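Local coordinates for kinesin-like protein KAR3 (Saccharomyces cerevisiae, PDB 1F9V) that binds ADP and magnesium as a kinesin motor domain and probably couples ATP hydrolysis to movement along microtubules, at residues V7-R12 with V316-S321; V133-I138 with C184-E189; F221-S226 with G238-V243. The protein carries 2 engineered substitutions. All coordinates share one frame; numbering follows the deposited sequence.

Contact 1: residues V7-R12 with V316-S321. With ADP (adenosine-5'-diphosphate), chain C.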
loop_
_atom_site.group_PDB
_atom_site.type_symbol
_atom_site.label_atom_id
_atom_site.label_comp_id
_atom_site.label_asym_id
_atom_site.label_seq_id
_atom_site.Cartn_x
_atom_site.Cartn_y
_atom_site.Cartn_z
ATOM N N VAL A 7 -4.227 -4.286 8.589
ATOM C CA VAL A 7 -3.217 -5.038 7.874
ATOM C C VAL A 7 -3.801 -6.287 7.221
ATOM O O VAL A 7 -4.487 -7.070 7.877
ATOM C CB VAL A 7 -2.090 -5.468 8.840
ATOM C CG1 VAL A 7 -1.019 -6.236 8.086
ATOM C CG2 VAL A 7 -1.505 -4.232 9.533
ATOM N N TYR A 8 -3.545 -6.446 5.925
ATOM C CA TYR A 8 -3.992 -7.621 5.172
ATOM C C TYR A 8 -2.752 -8.326 4.643
ATOM O O TYR A 8 -1.760 -7.680 4.286
ATOM C CB TYR A 8 -4.832 -7.243 3.948
ATOM C CG TYR A 8 -6.189 -6.636 4.211
ATOM C CD1 TYR A 8 -6.744 -6.602 5.490
ATOM C CD2 TYR A 8 -6.924 -6.094 3.160
ATOM C CE1 TYR A 8 -8.007 -6.042 5.708
ATOM C CE2 TYR A 8 -8.177 -5.536 3.367
ATOM C CZ TYR A 8 -8.711 -5.508 4.634
ATOM O OH TYR A 8 -9.953 -4.938 4.819
ATOM N N CYS A 9 -2.796 -9.652 4.601
ATOM C CA CYS A 9 -1.690 -10.415 4.048
ATOM C C CYS A 9 -2.250 -11.120 2.816
ATOM O O CYS A 9 -3.412 -11.536 2.816
ATOM C CB CYS A 9 -1.188 -11.454 5.055
ATOM S SG CYS A 9 0.026 -12.628 4.369
ATOM N N ARG A 10 -1.455 -11.229 1.758
ATOM C CA ARG A 10 -1.912 -11.930 0.568
ATOM C C ARG A 10 -0.856 -12.880 0.045
ATOM O O ARG A 10 0.268 -12.475 -0.262
ATOM C CB ARG A 10 -2.291 -10.967 -0.555
ATOM C CG ARG A 10 -2.735 -11.716 -1.812
ATOM C CD ARG A 10 -2.895 -10.814 -3.029
ATOM N NE ARG A 10 -3.734 -11.452 -4.037
ATOM C CZ ARG A 10 -4.224 -10.833 -5.105
ATOM N NH1 ARG A 10 -3.955 -9.546 -5.315
ATOM N NH2 ARG A 10 -4.996 -11.492 -5.957
ATOM N N ILE A 11 -1.223 -14.154 -0.052
ATOM C CA ILE A 11 -0.319 -15.169 -0.574
ATOM C C ILE A 11 -0.663 -15.320 -2.051
ATOM O O ILE A 11 -1.801 -15.645 -2.397
ATOM C CB ILE A 11 -0.529 -16.542 0.125
ATOM C CG1 ILE A 11 -0.343 -16.392 1.638
ATOM C CG2 ILE A 11 0.454 -17.571 -0.436
ATOM C CD1 ILE A 11 -0.986 -17.494 2.450
ATOM N N ARG A 12 0.298 -15.060 -2.926
ATOM C CA ARG A 12 0.038 -15.200 -4.350
ATOM C C ARG A 12 0.144 -16.668 -4.748
ATOM O O ARG A 12 0.708 -17.479 -4.013
ATOM C CB ARG A 12 1.061 -14.401 -5.161
ATOM C CG ARG A 12 2.491 -14.924 -5.064
ATOM C CD ARG A 12 3.316 -14.546 -6.294
ATOM N NE ARG A 12 4.753 -14.754 -6.118
ATOM C CZ ARG A 12 5.358 -15.939 -6.184
ATOM N NH1 ARG A 12 4.647 -17.037 -6.424
ATOM N NH2 ARG A 12 6.674 -16.026 -6.020
ATOM N N VAL A 316 0.456 -6.734 2.885
ATOM C CA VAL A 316 1.684 -7.516 2.812
ATOM C C VAL A 316 1.579 -8.732 1.898
ATOM O O VAL A 316 0.849 -9.690 2.169
ATOM C CB VAL A 316 2.151 -7.940 4.221
ATOM C CG1 VAL A 316 3.437 -8.746 4.132
ATOM C CG2 VAL A 316 2.380 -6.696 5.075
ATOM N N ASN A 317 2.327 -8.660 0.802
ATOM C CA ASN A 317 2.366 -9.696 -0.213
ATOM C C ASN A 317 3.455 -10.701 0.087
ATOM O O ASN A 317 4.582 -10.327 0.412
ATOM C CB ASN A 317 2.644 -9.066 -1.580
ATOM C CG ASN A 317 1.537 -8.141 -2.025
ATOM O OD1 ASN A 317 1.668 -6.918 -1.964
ATOM N ND2 ASN A 317 0.433 -8.720 -2.480
ATOM N N ILE A 318 3.120 -11.983 -0.029
ATOM C CA ILE A 318 4.108 -13.026 0.202
ATOM C C ILE A 318 3.970 -14.159 -0.800
ATOM O O ILE A 318 2.890 -14.404 -1.347
ATOM C CB ILE A 318 4.021 -13.626 1.629
ATOM C CG1 ILE A 318 2.634 -14.204 1.881
ATOM C CG2 ILE A 318 4.384 -12.564 2.674
ATOM C CD1 ILE A 318 2.584 -15.099 3.112
ATOM N N SER A 319 5.089 -14.824 -1.055
ATOM C CA SER A 319 5.115 -15.965 -1.954
ATOM C C SER A 319 4.780 -17.194 -1.105
ATOM O O SER A 319 5.060 -17.223 0.094
ATOM C CB SER A 319 6.510 -16.118 -2.554
ATOM O OG SER A 319 6.780 -17.475 -2.882
ATOM N N PRO A 320 4.155 -18.218 -1.709
ATOM C CA PRO A 320 3.811 -19.430 -0.955
ATOM C C PRO A 320 4.941 -20.467 -0.988
ATOM O O PRO A 320 4.875 -21.490 -0.305
ATOM C CB PRO A 320 2.588 -19.951 -1.688
ATOM C CG PRO A 320 2.888 -19.597 -3.132
ATOM C CD PRO A 320 3.690 -18.303 -3.107
ATOM N N SER A 321 5.977 -20.190 -1.773
ATOM C CA SER A 321 7.080 -21.125 -1.960
ATOM C C SER A 321 8.223 -21.156 -0.955
ATOM O O SER A 321 8.574 -20.147 -0.349
ATOM C CB SER A 321 7.627 -20.944 -3.370
ATOM O OG SER A 321 6.551 -21.001 -4.298
HETATM P PB ADP C . 6.394 -7.672 -7.181
HETATM O O1B ADP C . 6.126 -7.857 -5.732
HETATM O O2B ADP C . 5.700 -6.326 -7.715
HETATM O O3B ADP C . 7.850 -7.691 -7.474
HETATM P PA ADP C . 4.797 -8.798 -9.310
HETATM O O1A ADP C . 3.454 -8.312 -8.994
HETATM O O2A ADP C . 5.396 -7.941 -10.331
HETATM O O3A ADP C . 5.679 -8.810 -8.002
HETATM O "O5'" ADP C . 4.742 -10.269 -9.891
HETATM C "C5'" ADP C . 5.392 -11.447 -9.410
HETATM C "C4'" ADP C . 4.938 -12.561 -10.399
HETATM O "O4'" ADP C . 3.841 -13.232 -9.769
HETATM C "C3'" ADP C . 4.366 -12.016 -11.722
HETATM O "O3'" ADP C . 4.689 -12.851 -12.846
HETATM C "C2'" ADP C . 2.864 -11.945 -11.505
HETATM O "O2'" ADP C . 2.105 -11.966 -12.726
HETATM C "C1'" ADP C . 2.625 -13.101 -10.545
HETATM N N9 ADP C . 1.523 -12.832 -9.570
HETATM C C8 ADP C . 1.655 -12.073 -8.465
HETATM N N7 ADP C . 0.516 -12.058 -7.802
HETATM C C5 ADP C . -0.354 -12.789 -8.450
HETATM C C6 ADP C . -1.677 -13.151 -8.249
HETATM N N6 ADP C . -2.333 -12.707 -7.173
HETATM N N1 ADP C . -2.315 -13.957 -9.153
HETATM C C2 ADP C . -1.687 -14.427 -10.251
HETATM N N3 ADP C . -0.398 -14.090 -10.456
HETATM C C4 ADP C . 0.291 -13.291 -9.600
HETATM O O HOH W 1 0.904 -11.731 -3.057
#
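I318 sends CG1 into the crowded position between its backbone N and carbonyl carbon (chi1 58°), swinging CD1 to 3.5 Å from I11 CG1. R12 takes a similar first torsion (chi1 66°) and runs extended to NE, and a turn at the last torsion (chi4 78°) lays one face of its guanidinium over S319 CB and P320 CD. The backbones form a parallel ladder of four bonds, from V316 N on Y8 O through to R12 N on I318 O. Beta-branched I11, V316 and I318 suit this extended chain; C9 SG fills in beside I318 CD1 at 3.8 Å. I11 CG2 presses on P320 CB at a tight 3.4 Å, and P320 CG lies 3.2 Å from R12 O, a buried carbonyl without a polar partner.

C9, I11, V316 and I318 share one face; R10 and N317 stand on the other. R10, and R12 just past the strand, line the ADP pocket in the kinesin RxRP sequence. Adenine N6 lies above one face of the R10 guanidinium, 3.2 Å from NH2, while N66, T101 and the D64 carbonyl fix that group. R12 packs CD on adenine C8 at 3.7 Å; its NE reaches G95 O and its NH2 forms a salt bridge with E19. An alanine here would probably leave E19 without its salt-bridge partner and G95 O without the NE bond, and open a gap beside adenine C8. N317 ND2 gives to a water within hydrogen-bonding distance of R10 O. Strand 4-11 pairs further with strand 58-60, and helix 325-338 covers C9 and V316.

Contact 2: residues V133-I138 with C184-E189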
loop_
_atom_site.group_PDB
_atom_site.type_symbol
_atom_site.label_atom_id
_atom_site.label_comp_id
_atom_site.label_asym_id
_atom_site.label_seq_id
_atom_site.Cartn_x
_atom_site.Cartn_y
_atom_site.Cartn_z
ATOM N N VAL A 133 -12.156 14.816 -10.102
ATOM C CA VAL A 133 -11.050 13.932 -9.781
ATOM C C VAL A 133 -9.778 14.277 -10.536
ATOM O O VAL A 133 -9.793 14.429 -11.756
ATOM C CB VAL A 133 -11.417 12.468 -10.109
ATOM C CG1 VAL A 133 -10.302 11.529 -9.656
ATOM C CG2 VAL A 133 -12.735 12.105 -9.441
ATOM N N ASN A 134 -8.677 14.416 -9.811
ATOM C CA ASN A 134 -7.402 14.691 -10.454
ATOM C C ASN A 134 -6.349 13.810 -9.784
ATOM O O ASN A 134 -6.496 13.432 -8.622
ATOM C CB ASN A 134 -7.055 16.191 -10.390
ATOM C CG ASN A 134 -6.661 16.657 -9.010
ATOM O OD1 ASN A 134 -5.497 17.000 -8.769
ATOM N ND2 ASN A 134 -7.622 16.694 -8.098
ATOM N N CYS A 135 -5.306 13.459 -10.521
ATOM C CA CYS A 135 -4.291 12.572 -9.972
ATOM C C CYS A 135 -2.865 12.898 -10.370
ATOM O O CYS A 135 -2.615 13.671 -11.296
ATOM C CB CYS A 135 -4.597 11.133 -10.405
ATOM S SG CYS A 135 -4.409 10.831 -12.197
ATOM N N GLU A 136 -1.934 12.285 -9.648
ATOM C CA GLU A 136 -0.512 12.414 -9.911
ATOM C C GLU A 136 0.037 11.000 -9.761
ATOM O O GLU A 136 -0.533 10.183 -9.031
ATOM C CB GLU A 136 0.171 13.324 -8.887
ATOM C CG GLU A 136 -0.297 14.770 -8.904
ATOM C CD GLU A 136 -1.463 15.002 -7.970
ATOM O OE1 GLU A 136 -1.398 14.530 -6.816
ATOM O OE2 GLU A 136 -2.448 15.650 -8.381
ATOM N N PHE A 137 1.121 10.715 -10.466
ATOM C CA PHE A 137 1.771 9.409 -10.392
ATOM C C PHE A 137 3.260 9.693 -10.306
ATOM O O PHE A 137 3.888 10.126 -11.283
ATOM C CB PHE A 137 1.449 8.564 -11.635
ATOM C CG PHE A 137 1.717 7.088 -11.463
ATOM C CD1 PHE A 137 1.990 6.543 -10.209
ATOM C CD2 PHE A 137 1.703 6.245 -12.565
ATOM C CE1 PHE A 137 2.244 5.175 -10.060
ATOM C CE2 PHE A 137 1.955 4.882 -12.427
ATOM C CZ PHE A 137 2.226 4.350 -11.170
ATOM N N ILE A 138 3.820 9.467 -9.123
ATOM C CA ILE A 138 5.228 9.723 -8.895
ATOM C C ILE A 138 5.923 8.494 -8.342
ATOM O O ILE A 138 5.287 7.492 -8.020
ATOM C CB ILE A 138 5.428 10.876 -7.867
ATOM C CG1 ILE A 138 4.884 10.454 -6.499
ATOM C CG2 ILE A 138 4.712 12.147 -8.343
ATOM C CD1 ILE A 138 5.289 11.368 -5.348
ATOM N N CYS A 184 -3.269 15.355 -13.483
ATOM C CA CYS A 184 -4.215 15.113 -14.561
ATOM C C CYS A 184 -5.650 14.947 -14.097
ATOM O O CYS A 184 -5.921 14.338 -13.060
ATOM C CB CYS A 184 -3.803 13.859 -15.336
ATOM S SG CYS A 184 -2.129 13.916 -15.991
ATOM N N LYS A 185 -6.573 15.493 -14.880
ATOM C CA LYS A 185 -7.985 15.371 -14.572
ATOM C C LYS A 185 -8.422 13.974 -15.011
ATOM O O LYS A 185 -7.880 13.425 -15.970
ATOM C CB LYS A 185 -8.794 16.403 -15.356
ATOM C CG LYS A 185 -8.748 17.815 -14.799
ATOM C CD LYS A 185 -9.687 18.717 -15.595
ATOM C CE LYS A 185 -9.711 20.134 -15.050
ATOM N NZ LYS A 185 -10.907 20.862 -15.543
ATOM N N LEU A 186 -9.391 13.405 -14.302
ATOM C CA LEU A 186 -9.932 12.094 -14.643
ATOM C C LEU A 186 -11.436 12.309 -14.732
ATOM O O LEU A 186 -12.118 12.373 -13.714
ATOM C CB LEU A 186 -9.613 11.063 -13.555
ATOM C CG LEU A 186 -8.179 10.532 -13.468
ATOM C CD1 LEU A 186 -8.084 9.511 -12.347
ATOM C CD2 LEU A 186 -7.781 9.912 -14.786
ATOM N N GLU A 187 -11.950 12.432 -15.952
ATOM C CA GLU A 187 -13.378 12.670 -16.150
ATOM C C GLU A 187 -14.206 11.393 -16.243
ATOM O O GLU A 187 -15.432 11.429 -16.145
ATOM C CB GLU A 187 -13.590 13.522 -17.401
ATOM C CG GLU A 187 -12.543 14.611 -17.571
ATOM C CD GLU A 187 -13.120 15.899 -18.127
ATOM O OE1 GLU A 187 -12.847 16.211 -19.307
ATOM O OE2 GLU A 187 -13.846 16.597 -17.383
ATOM N N SER A 188 -13.524 10.270 -16.439
ATOM C CA SER A 188 -14.166 8.965 -16.530
ATOM C C SER A 188 -13.109 7.925 -16.182
ATOM O O SER A 188 -11.920 8.142 -16.425
ATOM C CB SER A 188 -14.717 8.724 -17.943
ATOM O OG SER A 188 -13.685 8.648 -18.909
ATOM N N GLU A 189 -13.539 6.804 -15.608
ATOM C CA GLU A 189 -12.613 5.746 -15.210
ATOM C C GLU A 189 -11.693 5.280 -16.335
ATOM O O GLU A 189 -10.570 4.850 -16.079
ATOM C CB GLU A 189 -13.386 4.544 -14.649
ATOM C CG GLU A 189 -14.579 4.116 -15.483
ATOM C CD GLU A 189 -15.869 4.117 -14.687
ATOM O OE1 GLU A 189 -15.936 3.411 -13.654
ATOM O OE2 GLU A 189 -16.817 4.828 -15.094
HETATM O O HOH W 2 -13.327 14.613 -12.693
#
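V133, C135, C184 and L186 carry this antiparallel join through backbone hydrogen bonds. C135 and C184 form a hydrogen-bonded pair, with C135 N to C184 O and C184 N to C135 O each 2.8 Å. L186 N gives a third bond to V133 O, at 2.8 Å. Weaker CA-H...O contacts fill the rungs between: N134 CA lies 3.0 Å from C184 O, at the non-hydrogen-bonded pair of N134 with K185.

Apolar contacts collect on the face of C135 and C184, where L186 joins them. C135 SG stands between its own backbone N and carbonyl carbon (chi1 67°), where it meets L186 CD1 at 3.9 Å. The V133 and L186 side chains cross, V133 CG1 lying 4.0 Å from L186 CB. Small, weakly polar cysteine and branched leucine suit this face because I195 of helix 192-199 packs on C135, C184 and L186.

One water completes the polar set, accepting from V133 N and donating to L186 O at 2.7 Å.

K185 points to the face of N134, where its ammonium group can probably stay hydrated. With three main-chain bonds and few side-chain contacts, the backbone probably sets the register; the side chains give an apolar side against helix 192-199 and a polar side with the exposed K185.

Contact 3: residues F221-S226 with G238-V243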
loop_
_atom_site.group_PDB
_atom_site.type_symbol
_atom_site.label_atom_id
_atom_site.label_comp_id
_atom_site.label_asym_id
_atom_site.label_seq_id
_atom_site.Cartn_x
_atom_site.Cartn_y
_atom_site.Cartn_z
ATOM N N PHE A 221 0.548 6.428 -6.514
ATOM C CA PHE A 221 -0.547 6.937 -7.335
ATOM C C PHE A 221 -1.434 7.755 -6.393
ATOM O O PHE A 221 -2.066 7.220 -5.480
ATOM C CB PHE A 221 -1.329 5.770 -7.955
ATOM C CG PHE A 221 -2.171 6.158 -9.138
ATOM C CD1 PHE A 221 -3.444 6.682 -8.955
ATOM C CD2 PHE A 221 -1.693 5.997 -10.436
ATOM C CE1 PHE A 221 -4.233 7.046 -10.050
ATOM C CE2 PHE A 221 -2.474 6.359 -11.538
ATOM C CZ PHE A 221 -3.747 6.885 -11.338
ATOM N N ILE A 222 -1.470 9.065 -6.617
ATOM C CA ILE A 222 -2.246 9.960 -5.769
ATOM C C ILE A 222 -3.513 10.418 -6.464
ATOM O O ILE A 222 -3.470 10.893 -7.598
ATOM C CB ILE A 222 -1.401 11.198 -5.361
ATOM C CG1 ILE A 222 -0.091 10.737 -4.712
ATOM C CG2 ILE A 222 -2.189 12.076 -4.407
ATOM C CD1 ILE A 222 0.921 11.850 -4.458
ATOM N N ILE A 223 -4.635 10.269 -5.771
ATOM C CA ILE A 223 -5.942 10.648 -6.293
ATOM C C ILE A 223 -6.610 11.644 -5.352
ATOM O O ILE A 223 -6.673 11.419 -4.142
ATOM C CB ILE A 223 -6.873 9.418 -6.405
ATOM C CG1 ILE A 223 -6.309 8.423 -7.423
ATOM C CG2 ILE A 223 -8.284 9.865 -6.776
ATOM C CD1 ILE A 223 -6.766 6.989 -7.202
ATOM N N HIS A 224 -7.111 12.743 -5.908
ATOM C CA HIS A 224 -7.801 13.747 -5.103
ATOM C C HIS A 224 -9.272 13.774 -5.510
ATOM O O HIS A 224 -9.594 13.849 -6.696
ATOM C CB HIS A 224 -7.165 15.122 -5.316
ATOM C CG HIS A 224 -5.674 15.120 -5.181
ATOM N ND1 HIS A 224 -5.038 15.060 -3.959
ATOM C CD2 HIS A 224 -4.694 15.152 -6.114
ATOM C CE1 HIS A 224 -3.731 15.060 -4.145
ATOM N NE2 HIS A 224 -3.495 15.115 -5.442
ATOM N N LEU A 225 -10.159 13.679 -4.526
ATOM C CA LEU A 225 -11.592 13.703 -4.788
ATOM C C LEU A 225 -12.156 14.985 -4.218
ATOM O O LEU A 225 -12.252 15.128 -2.997
ATOM C CB LEU A 225 -12.301 12.528 -4.110
ATOM C CG LEU A 225 -11.886 11.099 -4.444
ATOM C CD1 LEU A 225 -12.891 10.147 -3.806
ATOM C CD2 LEU A 225 -11.831 10.897 -5.951
ATOM N N SER A 226 -12.536 15.907 -5.098
ATOM C CA SER A 226 -13.099 17.181 -4.667
ATOM C C SER A 226 -14.592 17.259 -4.982
ATOM O O SER A 226 -14.992 17.340 -6.146
ATOM C CB SER A 226 -12.362 18.340 -5.336
ATOM O OG SER A 226 -12.787 19.564 -4.768
ATOM N N GLY A 238 -10.847 14.684 -0.240
ATOM C CA GLY A 238 -10.152 13.522 0.281
ATOM C C GLY A 238 -9.085 13.074 -0.688
ATOM O O GLY A 238 -9.253 13.193 -1.901
ATOM N N THR A 239 -7.981 12.558 -0.161
ATOM C CA THR A 239 -6.893 12.103 -1.011
ATOM C C THR A 239 -6.567 10.626 -0.769
ATOM O O THR A 239 -6.526 10.169 0.372
ATOM C CB THR A 239 -5.622 12.953 -0.767
ATOM O OG1 THR A 239 -5.888 14.315 -1.135
ATOM C CG2 THR A 239 -4.460 12.440 -1.586
ATOM N N LEU A 240 -6.366 9.893 -1.858
ATOM C CA LEU A 240 -6.006 8.484 -1.787
ATOM C C LEU A 240 -4.587 8.346 -2.294
ATOM O O LEU A 240 -4.241 8.877 -3.353
ATOM C CB LEU A 240 -6.932 7.634 -2.656
ATOM C CG LEU A 240 -8.401 7.679 -2.254
ATOM C CD1 LEU A 240 -9.152 8.545 -3.260
ATOM C CD2 LEU A 240 -8.974 6.261 -2.185
ATOM N N ASN A 241 -3.763 7.639 -1.529
ATOM C CA ASN A 241 -2.379 7.413 -1.908
ATOM C C ASN A 241 -2.199 5.908 -1.997
ATOM O O ASN A 241 -2.185 5.216 -0.980
ATOM C CB ASN A 241 -1.449 8.020 -0.856
ATOM C CG ASN A 241 -1.794 9.464 -0.554
ATOM O OD1 ASN A 241 -1.334 10.374 -1.245
ATOM N ND2 ASN A 241 -2.620 9.680 0.464
ATOM N N LEU A 242 -2.095 5.418 -3.229
ATOM C CA LEU A 242 -1.947 3.987 -3.510
ATOM C C LEU A 242 -0.481 3.717 -3.837
ATOM O O LEU A 242 0.010 4.059 -4.912
ATOM C CB LEU A 242 -2.886 3.610 -4.665
ATOM C CG LEU A 242 -4.299 4.195 -4.485
ATOM C CD1 LEU A 242 -5.197 3.775 -5.634
ATOM C CD2 LEU A 242 -4.887 3.734 -3.156
ATOM N N VAL A 243 0.203 3.072 -2.894
ATOM C CA VAL A 243 1.635 2.823 -2.990
ATOM C C VAL A 243 2.102 1.397 -3.239
ATOM O O VAL A 243 1.682 0.464 -2.558
ATOM C CB VAL A 243 2.343 3.320 -1.692
ATOM C CG1 VAL A 243 3.862 3.310 -1.862
ATOM C CG2 VAL A 243 1.843 4.716 -1.329
#
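I223 O is gripped twice from the partner strand: L240 N gives it a hydrogen bond of 2.8 Å, and T239 CA brings a CH...O contact of 3.2 Å. This is the body of a beta hairpin, strands 218-228 and 235-244, which in kinesins runs between the two switch regions. F221 with L242, I223 with L240 and L225 with G238 are hydrogen-bonded pairs, each closed by two backbone bonds.

On the face of H224 and T239 the side chains lie alongside each other. T239 OG1 meets the imidazole at its edge, in the ring plane, 3.0 Å from ND1; either atom could be the donor. H224 NE2 is taken by E136 of the next strand, so the ring is tied at both nitrogens and its rotation is fixed. Threonine suits the site because its methyl, anti to the backbone N (chi1 -63° for OG1), packs on I222: the two CG2 atoms are 3.6 Å apart.

The other face, of F221, I223, L225, L240 and L242, is apolar, as befits a surface covered by helix 109-124, whose I110 and I117 touch F221, L225, L240 and L242. G238 offers no side chain opposite L225, whose CG instead meets L240 CD1 at 3.9 Å. I223 bridges two leucines, with CG2 on L240 CD1 at 3.9 Å. Its other branch reaches diagonally along the strand pair to bring I223 CD1 3.9 Å from L242 CD1.

How the contacts relate
All three contacts belong to one mixed sheet, but at different depths. Contacts 1 and 3 are buried, while contact 2 is only partly so, with an exposed lysine. Contacts 2 and 3 lie about 9 Å apart between centres and share a border: strands 130-141 and 218-228 are neighbours, joined by backbone bonds, by E136 to H224, and by the meeting rings of F137 and F221. Contact 1 stands across the chain's centre, its pairing parallel. All three have a main-chain ladder and an apolar face against a helix; contact 1 alone adds arginines that line the ADP pocket, contact 3 adds a histidine-threonine bond, and contact 2 a bridging water at its edge.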